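Local coordinates for putative electron transport related protein (Corynebacterium diphtheriae, PDB 4PQ1) that probably works as a thioredoxin-like thiol-disulfide oxidoreductase of the DsbF type, exchanging disulfides with partner proteins through a CxxC pair, at residues K11-V24 with L131-R143. Numbering follows the deposited sequence. Where two conformers were deposited one is given.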
ATOM      1  N   LYS A  11      -7.917   6.191 -16.438  1.00 35.52           N
ATOM      2  CA  LYS A  11      -7.560   4.802 -16.199  1.00 33.29           C
ATOM      3  C   LYS A  11      -7.559   4.503 -14.716  1.00 25.44           C
ATOM      4  O   LYS A  11      -7.340   5.401 -13.912  1.00 26.66           O
ATOM      5  CB  LYS A  11      -6.182   4.486 -16.795  1.00 26.02           C
ATOM      6  CG  LYS A  11      -6.092   4.597 -18.320  1.00 37.06           C
ATOM      7  CD  LYS A  11      -4.629   4.583 -18.804  1.00 35.49           C
ATOM      8  CE  LYS A  11      -4.488   4.169 -20.270  1.00 40.41           C
ATOM      9  NZ  LYS A  11      -5.153   5.112 -21.210  1.00 38.02           N
ATOM     10  N   THR A  12      -7.782   3.236 -14.365  1.00 23.09           N
ATOM     11  CA  THR A  12      -7.817   2.791 -12.968  1.00 21.29           C
ATOM     12  C   THR A  12      -6.507   2.137 -12.528  1.00 26.11           C
ATOM     13  O   THR A  12      -6.353   1.710 -11.382  1.00 23.57           O
ATOM     14  CB  THR A  12      -8.965   1.792 -12.728  1.00 26.12           C
ATOM     15  OG1 THR A  12      -8.961   0.805 -13.770  1.00 25.59           O
ATOM     16  CG2 THR A  12     -10.318   2.502 -12.697  1.00 17.96           C
ATOM     17  N   GLU A  13      -5.552   2.046 -13.443  1.00 22.70           N
ATOM     18  CA  GLU A  13      -4.252   1.506 -13.087  1.00 26.18           C
ATOM     19  C   GLU A  13      -3.196   2.103 -14.011  1.00 23.90           C
ATOM     20  O   GLU A  13      -3.500   2.485 -15.140  1.00 21.13           O
ATOM     21  CB  GLU A  13      -4.250  -0.021 -13.159  1.00 19.28           C
ATOM     22  CG  GLU A  13      -4.608  -0.589 -14.526  1.00 21.70           C
ATOM     23  CD  GLU A  13      -6.090  -0.564 -14.809  1.00 28.47           C
ATOM     24  OE1 GLU A  13      -6.458  -0.244 -15.956  1.00 29.54           O
ATOM     25  OE2 GLU A  13      -6.898  -0.870 -13.888  1.00 32.23           O
ATOM     26  N   ILE A  14      -1.972   2.190 -13.502  0.67 26.14           N
ATOM     27  CA  ILE A  14      -0.821   2.748 -14.225  0.67 24.90           C
ATOM     28  C   ILE A  14       0.417   1.910 -13.943  0.67 23.66           C
ATOM     29  O   ILE A  14       0.653   1.510 -12.800  0.67 22.75           O
ATOM     30  CB  ILE A  14      -0.541   4.217 -13.813  0.67 24.26           C
ATOM     31  CG1 ILE A  14      -1.788   5.085 -13.989  0.67 24.64           C
ATOM     32  CG2 ILE A  14       0.622   4.793 -14.615  0.67 26.01           C
ATOM     33  CD1 ILE A  14      -2.114   5.380 -15.448  0.67 26.33           C
ATOM     34  N   PHE A  15       1.218   1.653 -14.977  1.00 28.92           N
ATOM     35  CA  PHE A  15       2.447   0.895 -14.800  1.00 22.29           C
ATOM     36  C   PHE A  15       3.664   1.727 -15.192  1.00 29.60           C
ATOM     37  O   PHE A  15       3.592   2.526 -16.114  1.00 31.75           O
ATOM     38  CB  PHE A  15       2.375  -0.390 -15.622  1.00 23.83           C
ATOM     39  CG  PHE A  15       1.259  -1.286 -15.208  1.00 21.85           C
ATOM     40  CD1 PHE A  15       1.443  -2.202 -14.183  1.00 18.42           C
ATOM     41  CD2 PHE A  15       0.003  -1.180 -15.808  1.00 21.54           C
ATOM     42  CE1 PHE A  15       0.395  -3.021 -13.774  1.00 30.88           C
ATOM     43  CE2 PHE A  15      -1.048  -1.988 -15.409  1.00 25.53           C
ATOM     44  CZ  PHE A  15      -0.856  -2.913 -14.387  1.00 25.25           C
ATOM     45  N   TYR A  16       4.773   1.556 -14.479  1.00 27.90           N
ATOM     46  CA  TYR A  16       5.983   2.325 -14.779  1.00 33.11           C
ATOM     47  C   TYR A  16       7.173   1.441 -15.130  1.00 25.60           C
ATOM     48  O   TYR A  16       7.611   0.584 -14.339  1.00 20.39           O
ATOM     49  CB  TYR A  16       6.361   3.228 -13.605  1.00 29.94           C
ATOM     50  CG  TYR A  16       5.251   4.150 -13.155  1.00 32.15           C
ATOM     51  CD1 TYR A  16       4.286   3.721 -12.247  1.00 30.74           C
ATOM     52  CD2 TYR A  16       5.177   5.451 -13.616  1.00 28.57           C
ATOM     53  CE1 TYR A  16       3.279   4.558 -11.821  1.00 25.38           C
ATOM     54  CE2 TYR A  16       4.176   6.297 -13.200  1.00 30.79           C
ATOM     55  CZ  TYR A  16       3.226   5.848 -12.307  1.00 33.14           C
ATOM     56  OH  TYR A  16       2.227   6.700 -11.896  1.00 37.97           O
ATOM     57  N   ASP A  17       7.683   1.657 -16.335  1.00 38.51           N
ATOM     58  CA  ASP A  17       8.962   1.094 -16.761  1.00 30.30           C
ATOM     59  C   ASP A  17      10.068   1.597 -15.860  1.00 27.20           C
ATOM     60  O   ASP A  17       9.992   2.714 -15.342  1.00 29.79           O
ATOM     61  CB  ASP A  17       9.235   1.470 -18.200  1.00 31.63           C
ATOM     62  CG  ASP A  17       8.149   0.984 -19.128  1.00 47.42           C
ATOM     63  OD1 ASP A  17       7.709  -0.177 -18.955  1.00 42.34           O
ATOM     64  OD2 ASP A  17       7.721   1.763 -20.009  1.00 52.51           O
ATOM     65  N   GLU A  18      11.082   0.768 -15.650  1.00 28.87           N
ATOM     66  CA  GLU A  18      12.219   1.161 -14.827  1.00 34.33           C
ATOM     67  C   GLU A  18      12.730   2.555 -15.204  1.00 29.37           C
ATOM     68  O   GLU A  18      13.042   3.369 -14.334  1.00 29.11           O
ATOM     69  CB  GLU A  18      13.342   0.132 -14.958  1.00 38.65           C
ATOM     70  CG  GLU A  18      12.847  -1.301 -14.991  1.00 44.27           C
ATOM     71  CD  GLU A  18      13.944  -2.298 -14.678  1.00 51.04           C
ATOM     72  OE1 GLU A  18      13.663  -3.517 -14.652  1.00 53.77           O
ATOM     73  OE2 GLU A  18      15.085  -1.859 -14.439  1.00 52.75           O
ATOM     74  N   GLY A  19      12.785   2.828 -16.506  1.00 39.04           N
ATOM     75  CA  GLY A  19      13.293   4.093 -17.011  1.00 38.04           C
ATOM     76  C   GLY A  19      12.611   5.325 -16.443  1.00 40.27           C
ATOM     77  O   GLY A  19      13.251   6.357 -16.240  1.00 40.01           O
ATOM     78  N   GLU A  20      11.313   5.223 -16.161  1.00 39.59           N
ATOM     79  CA  GLU A  20      10.547   6.396 -15.745  1.00 35.10           C
ATOM     80  C   GLU A  20      10.262   6.430 -14.256  1.00 34.54           C
ATOM     81  O   GLU A  20       9.473   7.252 -13.791  1.00 38.58           O
ATOM     82  CB  GLU A  20       9.225   6.465 -16.508  1.00 33.65           C
ATOM     83  CG  GLU A  20       8.506   5.133 -16.582  1.00 41.32           C
ATOM     84  CD  GLU A  20       7.254   5.186 -17.431  1.00 48.35           C
ATOM     85  OE1 GLU A  20       6.711   6.297 -17.628  1.00 58.85           O
ATOM     86  OE2 GLU A  20       6.822   4.115 -17.912  1.00 49.82           O
ATOM     87  N   ARG A  21      10.914   5.557 -13.502  1.00 31.68           N
ATOM     88  CA  ARG A  21      10.621   5.441 -12.082  1.00 30.49           C
ATOM     89  C   ARG A  21      11.427   6.393 -11.222  1.00 36.80           C
ATOM     90  O   ARG A  21      12.592   6.686 -11.513  1.00 30.45           O
ATOM     91  CB  ARG A  21      10.867   4.017 -11.600  1.00 25.77           C
ATOM     92  CG  ARG A  21       9.774   3.059 -11.961  1.00 26.28           C
ATOM     93  CD  ARG A  21      10.124   1.651 -11.519  1.00 25.61           C
ATOM     94  NE  ARG A  21       9.496   0.671 -12.404  1.00 22.91           N
ATOM     95  CZ  ARG A  21       9.762  -0.622 -12.370  1.00 23.29           C
ATOM     96  NH1 ARG A  21      10.629  -1.081 -11.484  1.00 19.97           N
ATOM     97  NH2 ARG A  21       9.164  -1.448 -13.219  1.00 24.15           N
ATOM     98  N   ALA A  22      10.800   6.855 -10.145  1.00 24.73           N
ATOM     99  CA  ALA A  22      11.480   7.642  -9.132  1.00 25.59           C
ATOM    100  C   ALA A  22      11.056   7.120  -7.767  1.00 34.67           C
ATOM    101  O   ALA A  22       9.939   6.633  -7.608  1.00 29.51           O
ATOM    102  CB  ALA A  22      11.157   9.127  -9.279  1.00 25.77           C
ATOM    103  N   PRO A  23      11.951   7.212  -6.776  1.00 34.72           N
ATOM    104  CA  PRO A  23      11.619   6.758  -5.419  1.00 29.41           C
ATOM    105  C   PRO A  23      10.517   7.597  -4.746  1.00 33.84           C
ATOM    106  O   PRO A  23      10.384   8.788  -5.045  1.00 33.97           O
ATOM    107  CB  PRO A  23      12.950   6.896  -4.670  1.00 34.36           C
ATOM    108  CG  PRO A  23      13.761   7.903  -5.488  1.00 32.43           C
ATOM    109  CD  PRO A  23      13.346   7.684  -6.900  1.00 28.47           C
ATOM    110  N   VAL A  24       9.727   6.978  -3.867  1.00 29.40           N
ATOM    111  CA  VAL A  24       8.757   7.722  -3.055  1.00 28.62           C
ATOM    112  C   VAL A  24       9.483   8.417  -1.910  1.00 31.31           C
ATOM    113  O   VAL A  24      10.578   8.009  -1.531  1.00 30.99           O
ATOM    114  CB  VAL A  24       7.641   6.812  -2.451  1.00 27.26           C
ATOM    115  CG1 VAL A  24       6.548   6.519  -3.480  1.00 26.28           C
ATOM    116  CG2 VAL A  24       8.248   5.532  -1.886  1.00 23.90           C
ATOM    117  N   LEU A 131       5.861  -1.017  -4.958  1.00 26.77           N
ATOM    118  CA  LEU A 131       7.175  -0.398  -5.052  1.00 28.57           C
ATOM    119  C   LEU A 131       8.227  -1.454  -5.372  1.00 29.90           C
ATOM    120  O   LEU A 131       8.117  -2.585  -4.887  1.00 25.18           O
ATOM    121  CB  LEU A 131       7.535   0.307  -3.746  1.00 25.36           C
ATOM    122  CG  LEU A 131       6.558   1.325  -3.185  1.00 20.92           C
ATOM    123  CD1 LEU A 131       7.098   1.858  -1.858  1.00 18.23           C
ATOM    124  CD2 LEU A 131       6.349   2.442  -4.168  1.00 22.55           C
ATOM    125  N   ASP A 132       9.241  -1.104  -6.177  1.00 26.25           N
ATOM    126  CA  ASP A 132      10.311  -2.064  -6.476  1.00 27.97           C
ATOM    127  C   ASP A 132      11.355  -1.981  -5.375  1.00 28.96           C
ATOM    128  O   ASP A 132      11.115  -1.353  -4.355  1.00 24.30           O
ATOM    129  CB  ASP A 132      10.945  -1.835  -7.877  1.00 18.85           C
ATOM    130  CG  ASP A 132      11.586  -0.455  -8.045  1.00 27.46           C
ATOM    131  OD1 ASP A 132      12.031   0.150  -7.045  1.00 23.02           O
ATOM    132  OD2 ASP A 132      11.654   0.031  -9.203  1.00 27.78           O
ATOM    133  N   LYS A 133      12.529  -2.565  -5.589  1.00 33.98           N
ATOM    134  CA  LYS A 133      13.516  -2.646  -4.515  1.00 29.90           C
ATOM    135  C   LYS A 133      14.124  -1.282  -4.180  1.00 30.80           C
ATOM    136  O   LYS A 133      14.755  -1.113  -3.132  1.00 26.45           O
ATOM    137  CB  LYS A 133      14.621  -3.638  -4.881  1.00 34.90           C
ATOM    138  CG  LYS A 133      14.266  -5.094  -4.609  1.00 30.35           C
ATOM    139  CD  LYS A 133      15.412  -5.991  -5.038  1.00 33.49           C
ATOM    140  CE  LYS A 133      15.111  -7.446  -4.775  1.00 42.59           C
ATOM    141  NZ  LYS A 133      16.327  -8.282  -5.001  1.00 58.42           N
ATOM    142  N   GLN A 134      13.935  -0.311  -5.070  1.00 25.00           N
ATOM    143  CA  GLN A 134      14.428   1.039  -4.820  1.00 27.58           C
ATOM    144  C   GLN A 134      13.282   1.887  -4.306  1.00 31.86           C
ATOM    145  O   GLN A 134      13.402   3.111  -4.187  1.00 26.65           O
ATOM    146  CB  GLN A 134      15.051   1.654  -6.080  1.00 33.22           C
ATOM    147  CG  GLN A 134      16.278   0.901  -6.591  1.00 26.10           C
ATOM    148  CD  GLN A 134      16.820   1.488  -7.872  1.00 33.86           C
ATOM    149  OE1 GLN A 134      17.122   2.683  -7.941  1.00 37.96           O
ATOM    150  NE2 GLN A 134      16.936   0.656  -8.901  1.00 26.62           N
ATOM    151  N   HIS A 135      12.175   1.209  -3.994  1.00 25.47           N
ATOM    152  CA  HIS A 135      10.980   1.832  -3.453  1.00 23.00           C
ATOM    153  C   HIS A 135      10.479   2.892  -4.421  1.00 23.63           C
ATOM    154  O   HIS A 135      10.180   4.018  -4.042  1.00 24.87           O
ATOM    155  CB  HIS A 135      11.245   2.400  -2.051  1.00 21.59           C
ATOM    156  CG  HIS A 135      11.444   1.340  -1.004  1.00 27.16           C
ATOM    157  ND1 HIS A 135      11.706   1.635   0.320  1.00 28.44           N
ATOM    158  CD2 HIS A 135      11.401  -0.016  -1.083  1.00 26.25           C
ATOM    159  CE1 HIS A 135      11.837   0.507   1.005  1.00 27.05           C
ATOM    160  NE2 HIS A 135      11.655  -0.510   0.179  1.00 18.13           N
ATOM    161  N   ARG A 136      10.362   2.487  -5.681  1.00 19.05           N
ATOM    162  CA  ARG A 136       9.836   3.329  -6.746  1.00 25.08           C
ATOM    163  C   ARG A 136       8.598   2.647  -7.256  1.00 20.26           C
ATOM    164  O   ARG A 136       8.609   1.437  -7.443  1.00 23.92           O
ATOM    165  CB  ARG A 136      10.853   3.496  -7.902  1.00 27.93           C
ATOM    166  CG  ARG A 136      12.295   3.711  -7.476  1.00 26.59           C
ATOM    167  CD  ARG A 136      13.258   3.720  -8.680  1.00 28.00           C
ATOM    168  NE  ARG A 136      13.298   2.445  -9.401  1.00 27.27           N
ATOM    169  CZ  ARG A 136      13.983   2.248 -10.532  1.00 33.76           C
ATOM    170  NH1 ARG A 136      14.679   3.245 -11.067  1.00 31.45           N
ATOM    171  NH2 ARG A 136      13.977   1.063 -11.133  1.00 23.96           N
ATOM    172  N   PRO A 137       7.522   3.401  -7.485  1.00 26.35           N
ATOM    173  CA  PRO A 137       6.350   2.635  -7.911  1.00 32.39           C
ATOM    174  C   PRO A 137       6.547   1.980  -9.277  1.00 29.15           C
ATOM    175  O   PRO A 137       7.029   2.606 -10.211  1.00 24.09           O
ATOM    176  CB  PRO A 137       5.238   3.689  -7.936  1.00 22.38           C
ATOM    177  CG  PRO A 137       5.655   4.676  -6.896  1.00 26.51           C
ATOM    178  CD  PRO A 137       7.162   4.761  -7.047  1.00 25.77           C
ATOM    179  N   ALA A 138       6.195   0.701  -9.356  1.00 28.55           N
ATOM    180  CA  ALA A 138       6.182  -0.040 -10.610  1.00 18.28           C
ATOM    181  C   ALA A 138       4.758  -0.107 -11.133  1.00 27.03           C
ATOM    182  O   ALA A 138       4.519  -0.327 -12.322  1.00 22.34           O
ATOM    183  CB  ALA A 138       6.739  -1.430 -10.401  1.00 21.10           C
ATOM    184  N   ALA A 139       3.803   0.061 -10.220  1.00 27.77           N
ATOM    185  CA  ALA A 139       2.393   0.001 -10.570  1.00 21.94           C
ATOM    186  C   ALA A 139       1.572   0.746  -9.525  1.00 23.63           C
ATOM    187  O   ALA A 139       1.847   0.652  -8.330  1.00 23.30           O
ATOM    188  CB  ALA A 139       1.932  -1.451 -10.691  1.00 20.68           C
ATOM    189  N   VAL A 140       0.581   1.503  -9.983  1.00 23.41           N
ATOM    190  CA  VAL A 140      -0.408   2.093  -9.089  1.00 26.13           C
ATOM    191  C   VAL A 140      -1.812   1.663  -9.495  1.00 22.77           C
ATOM    192  O   VAL A 140      -2.208   1.821 -10.649  1.00 25.06           O
ATOM    193  CB  VAL A 140      -0.332   3.630  -9.078  1.00 28.52           C
ATOM    194  CG1 VAL A 140      -1.416   4.214  -8.132  1.00 19.17           C
ATOM    195  CG2 VAL A 140       1.086   4.091  -8.698  1.00 22.73           C
ATOM    196  N   PHE A 141      -2.555   1.114  -8.543  1.00 19.65           N
ATOM    197  CA  PHE A 141      -3.909   0.634  -8.794  1.00 22.43           C
ATOM    198  C   PHE A 141      -4.927   1.505  -8.077  1.00 22.58           C
ATOM    199  O   PHE A 141      -4.944   1.547  -6.843  1.00 19.33           O
ATOM    200  CB  PHE A 141      -4.068  -0.820  -8.335  1.00 24.23           C
ATOM    201  CG  PHE A 141      -3.262  -1.810  -9.139  1.00 23.72           C
ATOM    202  CD1 PHE A 141      -3.760  -2.326 -10.323  1.00 19.21           C
ATOM    203  CD2 PHE A 141      -2.017  -2.244  -8.692  1.00 19.26           C
ATOM    204  CE1 PHE A 141      -3.021  -3.239 -11.064  1.00 25.70           C
ATOM    205  CE2 PHE A 141      -1.282  -3.153  -9.427  1.00 21.31           C
ATOM    206  CZ  PHE A 141      -1.782  -3.655 -10.618  1.00 16.72           C
ATOM    207  N   LEU A 142      -5.764   2.201  -8.847  1.00 21.61           N
ATOM    208  CA  LEU A 142      -6.795   3.073  -8.284  1.00 17.03           C
ATOM    209  C   LEU A 142      -8.127   2.323  -8.252  1.00 26.13           C
ATOM    210  O   LEU A 142      -9.161   2.802  -8.718  1.00 23.05           O
ATOM    211  CB  LEU A 142      -6.918   4.364  -9.096  1.00 22.45           C
ATOM    212  CG  LEU A 142      -5.590   5.127  -9.247  1.00 22.07           C
ATOM    213  CD1 LEU A 142      -5.751   6.330 -10.168  1.00 28.01           C
ATOM    214  CD2 LEU A 142      -5.017   5.538  -7.881  1.00 14.99           C
ATOM    215  N   ARG A 143      -8.072   1.128  -7.688  1.00 17.90           N
ATOM    216  CA  ARG A 143      -9.177   0.216  -7.701  1.00 19.28           C
ATOM    217  C   ARG A 143      -8.807  -0.911  -6.776  1.00 21.06           C
ATOM    218  O   ARG A 143      -7.641  -1.056  -6.421  1.00 15.25           O
ATOM    219  CB  ARG A 143      -9.474  -0.302  -9.109  1.00 16.41           C
ATOM    220  CG  ARG A 143      -8.306  -1.008  -9.781  1.00 19.13           C
ATOM    221  CD  ARG A 143      -8.807  -1.865 -10.933  1.00 19.13           C
ATOM    222  NE  ARG A 143      -7.739  -2.492 -11.705  1.00 23.18           N
ATOM    223  CZ  ARG A 143      -7.289  -3.724 -11.504  1.00 27.69           C
ATOM    224  NH1 ARG A 143      -7.807  -4.473 -10.543  1.00 31.73           N
ATOM    225  NH2 ARG A 143      -6.320  -4.213 -12.268  1.00 30.05           N
TER
HETATM  226  O   HOH W   1       5.726  -1.984 -14.198  1.00 28.41           O
HETATM  227  O   HOH W   2      15.440   5.434 -10.316  1.00 36.77           O
HETATM  228  O   HOH W   3       7.701   5.445 -10.460  1.00 23.82           O
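The backbone O of Thr12 accepts the N-H of Leu142, while its hydroxyl OG1 and the Arg143 guanidinium share one oxygen of Glu13. Arg143 NE meets Glu13 OE2 at 2.8 Å, almost straight at 168° and in the guanidinium plane, and Arg143 NH1 forms a salt bridge with Asp149. With CG between its own backbone N and carbonyl carbon (chi1 59°), the bend at chi2 carries the Glu13 carboxylate to that bridge, its CB resting on Phe141 CD1. Ile14 and Val140 exchange both backbone hydrogen bonds. The Phe15 ring touches Ala139 CB through CD1 (3.6 Å) and inclines against Phe141, the planes 86° apart. Strand 13-15 forms one margin of the thioredoxin-like sheet, antiparallel to 139-141, with helix 147-156 covering the phenylalanine face. On the opposite face, which carries Ile14 and Val140, Val140 CG2 meets Tyr16 CE1 (3.8 Å) at the edge of the ring. The extended Arg21 holds Tyr16 O with NE and NH2, lays its guanidinium over Ala138 CB, and sends NH1 to the anti lone pair of Asp132 OD2 (2.7 Å); Arg136 NE takes the syn one, so the buried carboxylate probably offsets the charge of two neighbouring arginines. Val24 N bonds to His135 O (3.0 Å), and its CG2 packs on Leu131 CD1.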